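PDB 6UH2: short chain dehydrogenase from Leptospira borgpetersenii serovar Hardjo-bovis, which binds NAD+ in a Rossmann-type fold and, like others of its family, probably uses it to oxidise or reduce substrates at a CH-OH group. Local coordinates for residues 199-204 and 231-236; 152-157 and 250-255; 38-43 and 93-98; 217-220 and 226-229. All blocks are in the same frame, centred on the assembly; numbering follows the deposited sequence. Where two conformers were deposited one is given.

Contact 1 (199-204 and 231-236); sequences NCISPG and SDLVGG. With NAD (nicotinamide-adenine-dinucleotide), chain D.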
loop_
_atom_site.group_PDB
_atom_site.type_symbol
_atom_site.label_atom_id
_atom_site.label_comp_id
_atom_site.label_asym_id
_atom_site.label_seq_id
_atom_site.Cartn_x
_atom_site.Cartn_y
_atom_site.Cartn_z
ATOM N N ASN B 199 5.952 -3.915 -8.126
ATOM C CA ASN B 199 5.040 -2.875 -7.662
ATOM C C ASN B 199 5.743 -1.526 -7.740
ATOM O O ASN B 199 6.928 -1.431 -8.076
ATOM C CB ASN B 199 4.531 -3.150 -6.233
ATOM C CG ASN B 199 3.709 -4.418 -6.149
ATOM O OD1 ASN B 199 2.573 -4.463 -6.626
ATOM N ND2 ASN B 199 4.278 -5.461 -5.538
ATOM N N CYS B 200 4.986 -0.470 -7.451
ATOM C CA CYS B 200 5.473 0.893 -7.590
ATOM C C CYS B 200 4.999 1.716 -6.401
ATOM O O CYS B 200 3.874 1.531 -5.924
ATOM C CB CYS B 200 4.967 1.523 -8.903
ATOM S SG CYS B 200 5.739 3.088 -9.335
ATOM N N ILE B 201 5.842 2.634 -5.930
ATOM C CA ILE B 201 5.428 3.624 -4.941
ATOM C C ILE B 201 5.527 4.998 -5.580
ATOM O O ILE B 201 6.552 5.330 -6.192
ATOM C CB ILE B 201 6.261 3.552 -3.647
ATOM C CG1 ILE B 201 5.780 2.378 -2.798
ATOM C CG2 ILE B 201 6.102 4.840 -2.826
ATOM C CD1 ILE B 201 6.516 2.224 -1.468
ATOM N N SER B 202 4.459 5.788 -5.452
ATOM C CA SER B 202 4.446 7.151 -5.977
ATOM C C SER B 202 4.389 8.135 -4.814
ATOM O O SER B 202 3.303 8.389 -4.261
ATOM C CB SER B 202 3.266 7.364 -6.928
ATOM O OG SER B 202 3.436 6.618 -8.123
ATOM N N PRO B 203 5.517 8.701 -4.403
ATOM C CA PRO B 203 5.504 9.671 -3.300
ATOM C C PRO B 203 4.848 10.978 -3.710
ATOM O O PRO B 203 4.893 11.388 -4.869
ATOM C CB PRO B 203 6.996 9.894 -2.998
ATOM C CG PRO B 203 7.711 8.733 -3.641
ATOM C CD PRO B 203 6.883 8.381 -4.853
ATOM N N GLY B 204 4.227 11.628 -2.735
ATOM C CA GLY B 204 3.950 13.038 -2.835
ATOM C C GLY B 204 5.226 13.838 -2.627
ATOM O O GLY B 204 6.320 13.300 -2.445
ATOM N N SER B 231 10.908 9.237 5.732
ATOM C CA SER B 231 10.464 8.184 6.641
ATOM C C SER B 231 9.000 7.794 6.406
ATOM O O SER B 231 8.609 6.661 6.719
ATOM C CB SER B 231 10.678 8.629 8.092
ATOM O OG SER B 231 10.016 9.861 8.325
ATOM N N ASP B 232 8.176 8.711 5.865
ATOM C CA ASP B 232 6.788 8.384 5.522
ATOM C C ASP B 232 6.687 7.276 4.488
ATOM O O ASP B 232 5.610 6.689 4.331
ATOM C CB ASP B 232 6.034 9.602 4.956
ATOM C CG ASP B 232 5.834 10.703 5.984
ATOM O OD1 ASP B 232 5.566 10.374 7.157
ATOM O OD2 ASP B 232 5.948 11.894 5.611
ATOM N N LEU B 233 7.768 6.996 3.762
ATOM C CA LEU B 233 7.727 6.016 2.688
ATOM C C LEU B 233 8.173 4.633 3.124
ATOM O O LEU B 233 7.876 3.661 2.424
ATOM C CB LEU B 233 8.608 6.472 1.516
ATOM C CG LEU B 233 8.261 7.855 0.966
ATOM C CD1 LEU B 233 9.279 8.281 -0.067
ATOM C CD2 LEU B 233 6.858 7.856 0.367
ATOM N N VAL B 234 8.848 4.523 4.269
ATOM C CA VAL B 234 9.514 3.267 4.620
ATOM C C VAL B 234 8.491 2.157 4.830
ATOM O O VAL B 234 8.708 1.007 4.425
ATOM C CB VAL B 234 10.403 3.466 5.863
ATOM C CG1 VAL B 234 10.985 2.129 6.346
ATOM C CG2 VAL B 234 11.529 4.469 5.579
ATOM N N GLY B 235 7.365 2.480 5.472
ATOM C CA GLY B 235 6.364 1.457 5.742
ATOM C C GLY B 235 5.863 0.788 4.476
ATOM O O GLY B 235 5.845 -0.441 4.376
ATOM N N GLY B 236 5.479 1.593 3.481
ATOM C CA GLY B 236 5.011 1.033 2.220
ATOM C C GLY B 236 6.106 0.317 1.442
ATOM O O GLY B 236 5.851 -0.706 0.794
HETATM P PA NAD D . 17.374 12.915 -5.212
HETATM O O1A NAD D . 17.638 13.943 -6.341
HETATM O O2A NAD D . 17.646 13.294 -3.755
HETATM O O5B NAD D . 18.141 11.500 -5.520
HETATM C C5B NAD D . 18.190 10.895 -6.798
HETATM C C4B NAD D . 19.422 10.033 -6.740
HETATM O O4B NAD D . 19.464 9.375 -8.062
HETATM C C3B NAD D . 20.725 10.832 -6.581
HETATM O O3B NAD D . 21.569 10.233 -5.568
HETATM C C2B NAD D . 21.398 10.668 -7.951
HETATM O O2B NAD D . 22.829 10.684 -7.859
HETATM C C1B NAD D . 20.811 9.331 -8.461
HETATM N N9A NAD D . 21.027 9.291 -9.904
HETATM C C8A NAD D . 20.915 10.330 -10.827
HETATM N N7A NAD D . 21.253 9.938 -12.026
HETATM C C5A NAD D . 21.625 8.600 -11.893
HETATM C C6A NAD D . 22.099 7.650 -12.792
HETATM N N6A NAD D . 22.279 7.922 -14.100
HETATM N N1A NAD D . 22.362 6.418 -12.330
HETATM C C2A NAD D . 22.188 6.132 -11.038
HETATM N N3A NAD D . 21.753 6.980 -10.102
HETATM C C4A NAD D . 21.483 8.204 -10.579
HETATM O O3 NAD D . 15.852 12.376 -5.327
HETATM P PN NAD D . 14.761 11.903 -4.237
HETATM O O1N NAD D . 13.834 13.078 -3.839
HETATM O O2N NAD D . 15.485 11.013 -3.222
HETATM O O5D NAD D . 13.848 10.996 -5.317
HETATM C C5D NAD D . 14.011 9.594 -5.335
HETATM C C4D NAD D . 12.913 9.042 -6.240
HETATM O O4D NAD D . 11.572 9.515 -5.817
HETATM C C3D NAD D . 13.068 9.596 -7.656
HETATM O O3D NAD D . 12.644 8.628 -8.624
HETATM C C2D NAD D . 12.067 10.788 -7.751
HETATM O O2D NAD D . 11.592 11.030 -9.064
HETATM C C1D NAD D . 10.934 10.223 -6.846
HETATM N N1N NAD D . 10.087 11.283 -6.193
HETATM C C2N NAD D . 10.642 12.255 -5.418
HETATM C C3N NAD D . 9.826 13.198 -4.846
HETATM C C7N NAD D . 10.445 14.260 -4.003
HETATM O O7N NAD D . 9.745 15.199 -3.654
HETATM N N7N NAD D . 11.745 14.136 -3.656
HETATM C C4N NAD D . 8.441 13.126 -5.074
HETATM C C5N NAD D . 7.915 12.145 -5.860
HETATM C C6N NAD D . 8.770 11.202 -6.424
#
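Pro203 and Leu233 meet where a strand of the Rossmann-type sheet, 199-203, packs against helix 231-240. The two side chains cross at about a right angle: Pro203 CG lies 3.9 Å from Leu233 CD1, while its CB faces the other methyl, CD2. Pro203 also borders the cofactor. Its ring lies along the nicotinamide, with CD 3.7 Å from NAD C6N, and the carbonyl atom Pro203 O stands 3.3 Å from NAD C5N. The touching residues are all buried, and no hydrogen bond crosses between strand and helix. Strand 199-203 and the 231-236 part of the helix run nearly antiparallel (159°). Outside the pair, Leu233 also packs on Ile32 and Ile206, both NAD-binding, and Ile201 rests on Ile255 of the next strand. Ile201 points its CG1 arm at the helix. With CG1 beside the backbone N (chi1 -78°) and the chain extended beyond it, the methyl reaches the backbone itself, where Gly236 has no side chain to stand in between, and CD1 ends 3.5 Å from Gly236 C.

Contact 2 (152-157 and 250-255); sequences YGVSIA and GQNLLI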
loop_
_atom_site.group_PDB
_atom_site.type_symbol
_atom_site.label_atom_id
_atom_site.label_comp_id
_atom_site.label_asym_id
_atom_site.label_seq_id
_atom_site.Cartn_x
_atom_site.Cartn_y
_atom_site.Cartn_z
ATOM N N TYR B 152 3.051 13.065 -9.762
ATOM C CA TYR B 152 2.958 13.737 -11.052
ATOM C C TYR B 152 2.980 12.768 -12.227
ATOM O O TYR B 152 2.942 13.215 -13.376
ATOM C CB TYR B 152 4.075 14.778 -11.196
ATOM C CG TYR B 152 3.913 15.929 -10.220
ATOM C CD1 TYR B 152 2.647 16.395 -9.872
ATOM C CD2 TYR B 152 5.013 16.532 -9.632
ATOM C CE1 TYR B 152 2.491 17.432 -8.971
ATOM C CE2 TYR B 152 4.863 17.570 -8.728
ATOM C CZ TYR B 152 3.602 18.013 -8.402
ATOM O OH TYR B 152 3.440 19.047 -7.504
ATOM N N GLY B 153 3.057 11.467 -11.970
ATOM C CA GLY B 153 2.753 10.488 -12.991
ATOM C C GLY B 153 1.320 10.027 -12.965
ATOM O O GLY B 153 0.933 9.172 -13.770
ATOM N N VAL B 154 0.521 10.598 -12.056
ATOM C CA VAL B 154 -0.881 10.257 -11.826
ATOM C C VAL B 154 -1.699 11.537 -11.941
ATOM O O VAL B 154 -2.652 11.624 -12.721
ATOM C CB VAL B 154 -1.070 9.605 -10.440
ATOM C CG1 VAL B 154 -2.535 9.376 -10.142
ATOM C CG2 VAL B 154 -0.292 8.317 -10.346
ATOM N N SER B 155 -1.353 12.533 -11.141
ATOM C CA SER B 155 -1.943 13.849 -11.286
ATOM C C SER B 155 -1.042 14.705 -12.178
ATOM O O SER B 155 0.019 14.269 -12.630
ATOM C CB SER B 155 -2.159 14.497 -9.918
ATOM O OG SER B 155 -2.951 15.669 -10.030
ATOM N N ILE B 156 -1.471 15.940 -12.440
ATOM C CA ILE B 156 -0.696 16.879 -13.238
ATOM C C ILE B 156 -0.331 18.059 -12.346
ATOM O O ILE B 156 -1.168 18.556 -11.586
ATOM C CB ILE B 156 -1.471 17.344 -14.493
ATOM C CG1 ILE B 156 -1.658 16.167 -15.465
ATOM C CG2 ILE B 156 -0.764 18.546 -15.159
ATOM C CD1 ILE B 156 -0.368 15.536 -15.935
ATOM N N ALA B 157 0.919 18.495 -12.435
ATOM C CA ALA B 157 1.383 19.587 -11.594
ATOM C C ALA B 157 0.629 20.879 -11.899
ATOM O O ALA B 157 0.260 21.158 -13.041
ATOM C CB ALA B 157 2.884 19.795 -11.784
ATOM N N GLY B 250 1.798 -5.598 -9.444
ATOM C CA GLY B 250 1.294 -4.673 -10.448
ATOM C C GLY B 250 0.683 -3.396 -9.916
ATOM O O GLY B 250 0.092 -2.644 -10.699
ATOM N N GLN B 251 0.837 -3.100 -8.632
ATOM C CA GLN B 251 0.127 -1.992 -8.011
ATOM C C GLN B 251 1.019 -0.761 -7.890
ATOM O O GLN B 251 2.237 -0.870 -7.746
ATOM C CB GLN B 251 -0.396 -2.403 -6.633
ATOM C CG GLN B 251 -1.272 -3.668 -6.688
ATOM C CD GLN B 251 -2.380 -3.578 -7.724
ATOM O OE1 GLN B 251 -3.186 -2.656 -7.696
ATOM N NE2 GLN B 251 -2.415 -4.536 -8.655
ATOM N N ASN B 252 0.390 0.415 -7.968
ATOM C CA ASN B 252 1.018 1.704 -7.674
ATOM C C ASN B 252 0.430 2.216 -6.361
ATOM O O ASN B 252 -0.785 2.416 -6.269
ATOM C CB ASN B 252 0.748 2.706 -8.809
ATOM C CG ASN B 252 1.451 4.038 -8.598
ATOM O OD1 ASN B 252 2.511 4.093 -7.982
ATOM N ND2 ASN B 252 0.855 5.121 -9.105
ATOM N N LEU B 253 1.273 2.416 -5.348
ATOM C CA LEU B 253 0.829 2.863 -4.031
ATOM C C LEU B 253 1.195 4.339 -3.851
ATOM O O LEU B 253 2.378 4.688 -3.783
ATOM C CB LEU B 253 1.439 1.995 -2.933
ATOM C CG LEU B 253 1.216 2.481 -1.490
ATOM C CD1 LEU B 253 -0.286 2.564 -1.180
ATOM C CD2 LEU B 253 1.925 1.544 -0.496
ATOM N N LEU B 254 0.179 5.199 -3.788
ATOM C CA LEU B 254 0.403 6.627 -3.576
ATOM C C LEU B 254 0.533 6.909 -2.089
ATOM O O LEU B 254 -0.343 6.537 -1.296
ATOM C CB LEU B 254 -0.740 7.450 -4.166
ATOM C CG LEU B 254 -0.694 7.609 -5.686
ATOM C CD1 LEU B 254 -2.101 7.676 -6.266
ATOM C CD2 LEU B 254 0.104 8.852 -6.044
ATOM N N ILE B 255 1.637 7.550 -1.715
ATOM C CA ILE B 255 1.929 7.901 -0.330
ATOM C C ILE B 255 2.116 9.410 -0.351
ATOM O O ILE B 255 3.217 9.914 -0.560
ATOM C CB ILE B 255 3.160 7.177 0.215
ATOM C CG1 ILE B 255 2.971 5.656 0.055
ATOM C CG2 ILE B 255 3.387 7.538 1.701
ATOM C CD1 ILE B 255 4.181 4.819 0.446
#
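The flat carboxamide of Asn252 meets Val154 through its nitrogen end: ND2 stands 3.6 Å from the methyl CG2 of Val154. Its oxygen, OD1, goes elsewhere and is hydrogen-bonded to Ser202 OG on the neighbouring strand. The other flat group, the Tyr152 ring, carries Ala157 CB on one face, 3.7 Å above the plane and displaced toward the rim. The segment 152-157, which starts in a 3-10 turn, folds back on its own tyrosine while Val154 leans out to strand 252-255, the last strand of the Rossmann-type sheet within this chain. The side chains of Val154 and Asn252 lie alongside one another, pointing opposite ways. Asn252 CG is anti to the backbone N (chi1 -176°), which carries the amide out toward the loop. On Val154 the two methyls divide the work, CG2 taking the amide and CG1 approaching Leu254 CD1 at 4.3 Å. That second contact is doubtful, since Leu254 was modelled in two conformers. Val154 also touches a crystal neighbour, so its exact position may partly reflect the lattice. Ile181 of helix 171-191 touches both Val154 and Asn252. No hydrogen bond joins loop and strand. Both polar ends of Asn252 are hydrogen-bonded elsewhere, so the amide does not depend on Val154 for a polar partner: the contact is van der Waals alone, and the amide's orientation is set by those other bonds, OD1 to Ser202 OG among them.

Contact 3 (38-43 and 93-98); sequences ESYLSV and ILINCA. With NAD (nicotinamide-adenine-dinucleotide), chain D.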
loop_
_atom_site.group_PDB
_atom_site.type_symbol
_atom_site.label_atom_id
_atom_site.label_comp_id
_atom_site.label_asym_id
_atom_site.label_seq_id
_atom_site.Cartn_x
_atom_site.Cartn_y
_atom_site.Cartn_z
ATOM N N GLU B 38 19.343 3.312 4.990
ATOM C CA GLU B 38 19.437 3.272 6.442
ATOM C C GLU B 38 18.398 2.330 7.043
ATOM O O GLU B 38 18.709 1.560 7.957
ATOM C CB GLU B 38 19.264 4.685 6.997
ATOM C CG GLU B 38 19.837 4.906 8.380
ATOM C CD GLU B 38 19.686 6.345 8.829
ATOM O OE1 GLU B 38 18.697 6.651 9.529
ATOM O OE2 GLU B 38 20.547 7.174 8.457
ATOM N N SER B 39 17.157 2.369 6.535
ATOM C CA SER B 39 16.092 1.538 7.097
ATOM C C SER B 39 16.344 0.054 6.849
ATOM O O SER B 39 16.185 -0.772 7.758
ATOM C CB SER B 39 14.745 1.957 6.512
ATOM O OG SER B 39 14.426 3.266 6.928
ATOM N N TYR B 40 16.737 -0.308 5.628
ATOM C CA TYR B 40 17.032 -1.708 5.353
ATOM C C TYR B 40 18.219 -2.202 6.172
ATOM O O TYR B 40 18.199 -3.325 6.687
ATOM C CB TYR B 40 17.294 -1.917 3.865
ATOM C CG TYR B 40 16.043 -2.173 3.060
ATOM C CD1 TYR B 40 15.312 -3.347 3.227
ATOM C CD2 TYR B 40 15.597 -1.249 2.126
ATOM C CE1 TYR B 40 14.158 -3.591 2.473
ATOM C CE2 TYR B 40 14.454 -1.481 1.381
ATOM C CZ TYR B 40 13.745 -2.650 1.550
ATOM O OH TYR B 40 12.614 -2.872 0.794
ATOM N N LEU B 41 19.258 -1.377 6.322
ATOM C CA LEU B 41 20.378 -1.796 7.167
ATOM C C LEU B 41 19.940 -2.017 8.613
ATOM O O LEU B 41 20.456 -2.915 9.290
ATOM C CB LEU B 41 21.503 -0.761 7.111
ATOM C CG LEU B 41 22.258 -0.652 5.790
ATOM C CD1 LEU B 41 23.171 0.566 5.830
ATOM C CD2 LEU B 41 23.045 -1.937 5.502
ATOM N N SER B 42 18.979 -1.229 9.103
ATOM C CA SER B 42 18.591 -1.367 10.501
ATOM C C SER B 42 17.783 -2.636 10.761
ATOM O O SER B 42 17.724 -3.087 11.910
ATOM C CB SER B 42 17.813 -0.137 10.959
ATOM O OG SER B 42 16.477 -0.201 10.493
ATOM N N VAL B 43 17.186 -3.236 9.730
ATOM C CA VAL B 43 16.484 -4.511 9.878
ATOM C C VAL B 43 17.344 -5.651 9.336
ATOM O O VAL B 43 16.822 -6.675 8.881
ATOM C CB VAL B 43 15.098 -4.472 9.203
ATOM C CG1 VAL B 43 14.201 -3.466 9.939
ATOM C CG2 VAL B 43 15.206 -4.115 7.712
ATOM N N ILE B 93 15.792 -8.161 -3.817
ATOM C CA ILE B 93 14.911 -7.013 -3.942
ATOM C C ILE B 93 15.649 -5.996 -4.791
ATOM O O ILE B 93 16.814 -5.693 -4.508
ATOM C CB ILE B 93 14.558 -6.408 -2.564
ATOM C CG1 ILE B 93 13.818 -7.433 -1.694
ATOM C CG2 ILE B 93 13.726 -5.140 -2.721
ATOM C CD1 ILE B 93 13.820 -7.073 -0.214
ATOM N N LEU B 94 14.996 -5.511 -5.851
ATOM C CA LEU B 94 15.499 -4.414 -6.680
ATOM C C LEU B 94 14.622 -3.190 -6.450
ATOM O O LEU B 94 13.407 -3.257 -6.654
ATOM C CB LEU B 94 15.490 -4.778 -8.169
ATOM C CG LEU B 94 15.676 -3.582 -9.124
ATOM C CD1 LEU B 94 17.086 -2.987 -8.975
ATOM C CD2 LEU B 94 15.419 -3.936 -10.594
ATOM N N ILE B 95 15.229 -2.077 -6.044
ATOM C CA ILE B 95 14.504 -0.824 -5.848
ATOM C C ILE B 95 15.026 0.187 -6.859
ATOM O O ILE B 95 16.166 0.659 -6.750
ATOM C CB ILE B 95 14.635 -0.292 -4.414
ATOM C CG1 ILE B 95 14.188 -1.358 -3.407
ATOM C CG2 ILE B 95 13.809 0.995 -4.242
ATOM C CD1 ILE B 95 14.089 -0.857 -1.995
ATOM N N ASN B 96 14.186 0.535 -7.838
ATOM C CA ASN B 96 14.541 1.518 -8.864
ATOM C C ASN B 96 14.198 2.910 -8.339
ATOM O O ASN B 96 13.193 3.528 -8.697
ATOM C CB ASN B 96 13.814 1.205 -10.168
ATOM C CG ASN B 96 14.413 0.017 -10.896
ATOM O OD1 ASN B 96 15.603 0.010 -11.202
ATOM N ND2 ASN B 96 13.591 -1.004 -11.163
ATOM N N CYS B 97 15.048 3.410 -7.466
ATOM C CA CYS B 97 14.756 4.677 -6.819
ATOM C C CYS B 97 15.347 5.866 -7.559
ATOM O O CYS B 97 14.880 6.992 -7.366
ATOM C CB CYS B 97 15.255 4.647 -5.361
ATOM S SG CYS B 97 14.616 6.006 -4.334
ATOM N N ALA B 98 16.332 5.647 -8.426
ATOM C CA ALA B 98 16.938 6.763 -9.138
ATOM C C ALA B 98 15.909 7.465 -10.016
ATOM O O ALA B 98 15.102 6.819 -10.696
ATOM C CB ALA B 98 18.105 6.267 -9.987
HETATM P PA NAD D . 17.374 12.915 -5.212
HETATM O O1A NAD D . 17.638 13.943 -6.341
HETATM O O2A NAD D . 17.646 13.294 -3.755
HETATM O O5B NAD D . 18.141 11.500 -5.520
HETATM C C5B NAD D . 18.190 10.895 -6.798
HETATM C C4B NAD D . 19.422 10.033 -6.740
HETATM O O4B NAD D . 19.464 9.375 -8.062
HETATM C C3B NAD D . 20.725 10.832 -6.581
HETATM O O3B NAD D . 21.569 10.233 -5.568
HETATM C C2B NAD D . 21.398 10.668 -7.951
HETATM O O2B NAD D . 22.829 10.684 -7.859
HETATM C C1B NAD D . 20.811 9.331 -8.461
HETATM N N9A NAD D . 21.027 9.291 -9.904
HETATM C C8A NAD D . 20.915 10.330 -10.827
HETATM N N7A NAD D . 21.253 9.938 -12.026
HETATM C C5A NAD D . 21.625 8.600 -11.893
HETATM C C6A NAD D . 22.099 7.650 -12.792
HETATM N N6A NAD D . 22.279 7.922 -14.100
HETATM N N1A NAD D . 22.362 6.418 -12.330
HETATM C C2A NAD D . 22.188 6.132 -11.038
HETATM N N3A NAD D . 21.753 6.980 -10.102
HETATM C C4A NAD D . 21.483 8.204 -10.579
HETATM O O3 NAD D . 15.852 12.376 -5.327
HETATM P PN NAD D . 14.761 11.903 -4.237
HETATM O O1N NAD D . 13.834 13.078 -3.839
HETATM O O2N NAD D . 15.485 11.013 -3.222
HETATM O O5D NAD D . 13.848 10.996 -5.317
HETATM C C5D NAD D . 14.011 9.594 -5.335
HETATM C C4D NAD D . 12.913 9.042 -6.240
HETATM O O4D NAD D . 11.572 9.515 -5.817
HETATM C C3D NAD D . 13.068 9.596 -7.656
HETATM O O3D NAD D . 12.644 8.628 -8.624
HETATM C C2D NAD D . 12.067 10.788 -7.751
HETATM O O2D NAD D . 11.592 11.030 -9.064
HETATM C C1D NAD D . 10.934 10.223 -6.846
HETATM N N1N NAD D . 10.087 11.283 -6.193
HETATM C C2N NAD D . 10.642 12.255 -5.418
HETATM C C3N NAD D . 9.826 13.198 -4.846
HETATM C C7N NAD D . 10.445 14.260 -4.003
HETATM O O7N NAD D . 9.745 15.199 -3.654
HETATM N N7N NAD D . 11.745 14.136 -3.656
HETATM C C4N NAD D . 8.441 13.126 -5.074
HETATM C C5N NAD D . 7.915 12.145 -5.860
HETATM C C6N NAD D . 8.770 11.202 -6.424
#
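A Tyr40 chi1 of -87° points the ring from its helix toward the sheet, and Ile95, with CG1 beside its backbone N (chi1 -55°) and extended beyond, brings CD1 up to meet it. The methyl arrives obliquely, at 3.5 Å from Tyr40 CE2 and 3.7 Å from Tyr40 OH. Ile93, two residues earlier on the strand, adds its CD1 at 4.4 Å from Tyr40 CE1, again obliquely. The phenol oxygen is held by Thr241 OG1, while Phe18 meets the ring edge-to-face and Phe238 packs against it with the ring planes at about 55°. This is the helix-on-sheet layer of the Rossmann fold: helix 31-42, which follows the first sheet strand, lies over strand 93-96, and Val23 of strand 22-26 touches Tyr40, Ile93 and Ile95. At Asn96, the centre of an inverse gamma turn, the chain turns toward the cofactor, at the place of the family's Asn-Asn-Ala-Gly motif, whose second position is Cys97 here. NAD O3D donates to Cys97 O at 3.0 Å, Cys97 SG lies 3.8 Å from NAD C5D on the same ribose, and Ala98 CB approaches the adenine at NAD N3A, 3.7 Å away.

Contact 4 (217-220 and 226-229); sequences NYIY and RMGN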
loop_
_atom_site.group_PDB
_atom_site.type_symbol
_atom_site.label_atom_id
_atom_site.label_comp_id
_atom_site.label_asym_id
_atom_site.label_seq_id
_atom_site.Cartn_x
_atom_site.Cartn_y
_atom_site.Cartn_z
ATOM N N ASN B 217 1.677 26.757 -0.303
ATOM C CA ASN B 217 0.791 26.377 -1.402
ATOM C C ASN B 217 0.635 24.869 -1.495
ATOM O O ASN B 217 -0.452 24.364 -1.804
ATOM C CB ASN B 217 1.319 26.916 -2.734
ATOM C CG ASN B 217 1.198 28.424 -2.849
ATOM O OD1 ASN B 217 0.369 29.044 -2.186
ATOM N ND2 ASN B 217 2.023 29.018 -3.702
ATOM N N TYR B 218 1.715 24.129 -1.255
ATOM C CA TYR B 218 1.636 22.678 -1.361
ATOM C C TYR B 218 0.773 22.099 -0.244
ATOM O O TYR B 218 -0.107 21.265 -0.493
ATOM C CB TYR B 218 3.037 22.067 -1.341
ATOM C CG TYR B 218 2.988 20.597 -1.658
ATOM C CD1 TYR B 218 2.630 19.669 -0.677
ATOM C CD2 TYR B 218 3.264 20.134 -2.939
ATOM C CE1 TYR B 218 2.557 18.317 -0.961
ATOM C CE2 TYR B 218 3.200 18.767 -3.233
ATOM C CZ TYR B 218 2.837 17.873 -2.241
ATOM O OH TYR B 218 2.755 16.526 -2.511
ATOM N N ILE B 219 1.017 22.528 0.996
ATOM C CA ILE B 219 0.258 22.036 2.143
ATOM C C ILE B 219 -1.229 22.337 1.991
ATOM O O ILE B 219 -2.076 21.571 2.466
ATOM C CB ILE B 219 0.844 22.638 3.436
ATOM C CG1 ILE B 219 2.209 22.012 3.730
ATOM C CG2 ILE B 219 -0.103 22.467 4.604
ATOM C CD1 ILE B 219 2.854 22.503 5.006
ATOM N N TYR B 220 -1.577 23.431 1.306
ATOM C CA TYR B 220 -2.987 23.748 1.096
ATOM C C TYR B 220 -3.683 22.699 0.235
ATOM O O TYR B 220 -4.882 22.445 0.411
ATOM C CB TYR B 220 -3.129 25.138 0.470
ATOM C CG TYR B 220 -4.560 25.527 0.188
ATOM C CD1 TYR B 220 -5.361 26.073 1.184
ATOM C CD2 TYR B 220 -5.118 25.331 -1.071
ATOM C CE1 TYR B 220 -6.676 26.426 0.931
ATOM C CE2 TYR B 220 -6.430 25.676 -1.333
ATOM C CZ TYR B 220 -7.205 26.225 -0.331
ATOM O OH TYR B 220 -8.514 26.567 -0.595
ATOM N N ARG B 226 0.561 18.590 5.470
ATOM C CA ARG B 226 2.008 18.685 5.600
ATOM C C ARG B 226 2.640 18.038 4.378
ATOM O O ARG B 226 2.031 17.186 3.726
ATOM C CB ARG B 226 2.507 18.011 6.890
ATOM C CG ARG B 226 2.311 16.481 6.952
ATOM C CD ARG B 226 3.053 15.912 8.164
ATOM N NE ARG B 226 2.927 14.464 8.383
ATOM C CZ ARG B 226 3.674 13.533 7.787
ATOM N NH1 ARG B 226 4.585 13.871 6.875
ATOM N NH2 ARG B 226 3.505 12.254 8.095
ATOM N N MET B 227 3.872 18.451 4.070
ATOM C CA MET B 227 4.621 17.750 3.040
ATOM C C MET B 227 5.107 16.405 3.584
ATOM O O MET B 227 5.075 16.139 4.790
ATOM C CB MET B 227 5.812 18.583 2.556
ATOM C CG MET B 227 5.451 19.914 1.873
ATOM S SD MET B 227 6.784 20.485 0.783
ATOM C CE MET B 227 6.822 19.200 -0.472
ATOM N N GLY B 228 5.582 15.556 2.680
ATOM C CA GLY B 228 6.100 14.275 3.101
ATOM C C GLY B 228 7.529 14.364 3.606
ATOM O O GLY B 228 8.263 15.321 3.352
ATOM N N ASN B 229 7.913 13.345 4.363
ATOM C CA ASN B 229 9.302 13.105 4.715
ATOM C C ASN B 229 9.694 11.724 4.213
ATOM O O ASN B 229 8.826 10.856 4.043
ATOM C CB ASN B 229 9.533 13.186 6.232
ATOM C CG ASN B 229 9.119 14.516 6.809
ATOM O OD1 ASN B 229 8.154 14.592 7.575
ATOM N ND2 ASN B 229 9.843 15.578 6.450
#
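A Met-aromatic contact between Met227 and Tyr218 ties helix 212-220 to the loop that follows it, in the region between strand 197-203 and helix 231-240 that in short-chain dehydrogenases commonly shapes the substrate side of the active site. Met227 crosses the tyrosine side chain at about a right angle, with CE over the ring. That methyl sits almost on the ring normal of Tyr218, 8° off it, and Met227 CE is 4.2 Å from the centroid, a CH-pi contact over the face. Its sulfur, SD, is farther away, 4.9 Å from the same centroid, and approaches obliquely. The bend that puts CE over the face is at chi3 (65°). Nearer the backbone, Met227 CG lies 3.8 Å from Tyr218 CD1 at the ring's rim. Tyr218 itself is fixed at its other end, where its OH is hydrogen-bonded to Gly205 N, and its ring also stacks with Phe259. Next to it, Ile219 lies against the incoming backbone: CG1 is 3.8 Å from Arg226 CA and 3.9 Å from Met227 N. Arg226 turns the other way, and its carbonyl, Arg226 O, bonds to Tyr247 OH of the second subunit. Its guanidinium is paired with Asp232 in a salt bridge through NH1. It also turns back on its own chain, Arg226 NH1 donating to Met227 O at 3.1 Å, the bond bent to 140° at the hydrogen.

Overall arrangement
Contacts 1, 2 and 3 all reach the one parallel sheet. Contacts 1 and 2 use neighbouring strands, 197-203 and the outermost 252-255: their centres are 11 Å apart, and Cys200 N reaches Gln251 O at 2.8 Å. Contact 4 is tied to contact 1 by the Arg226-Asp232 salt bridge and touches contact 2 where Tyr152 OH lies 4.3 Å from Tyr218 CE2. Contact 3 comes near contact 1 where Val234 CG2 lies 3.4 Å from Ser39 OG. Contacts 1 and 3 touch NAD: contact 1 flanks its nicotinamide, while contact 3 hydrogen-bonds the nicotinamide ribose and packs on the adenine. The side chains of Met227 in contact 4 and Leu254 in contact 2 lie about 6 and 8 Å from the cofactor.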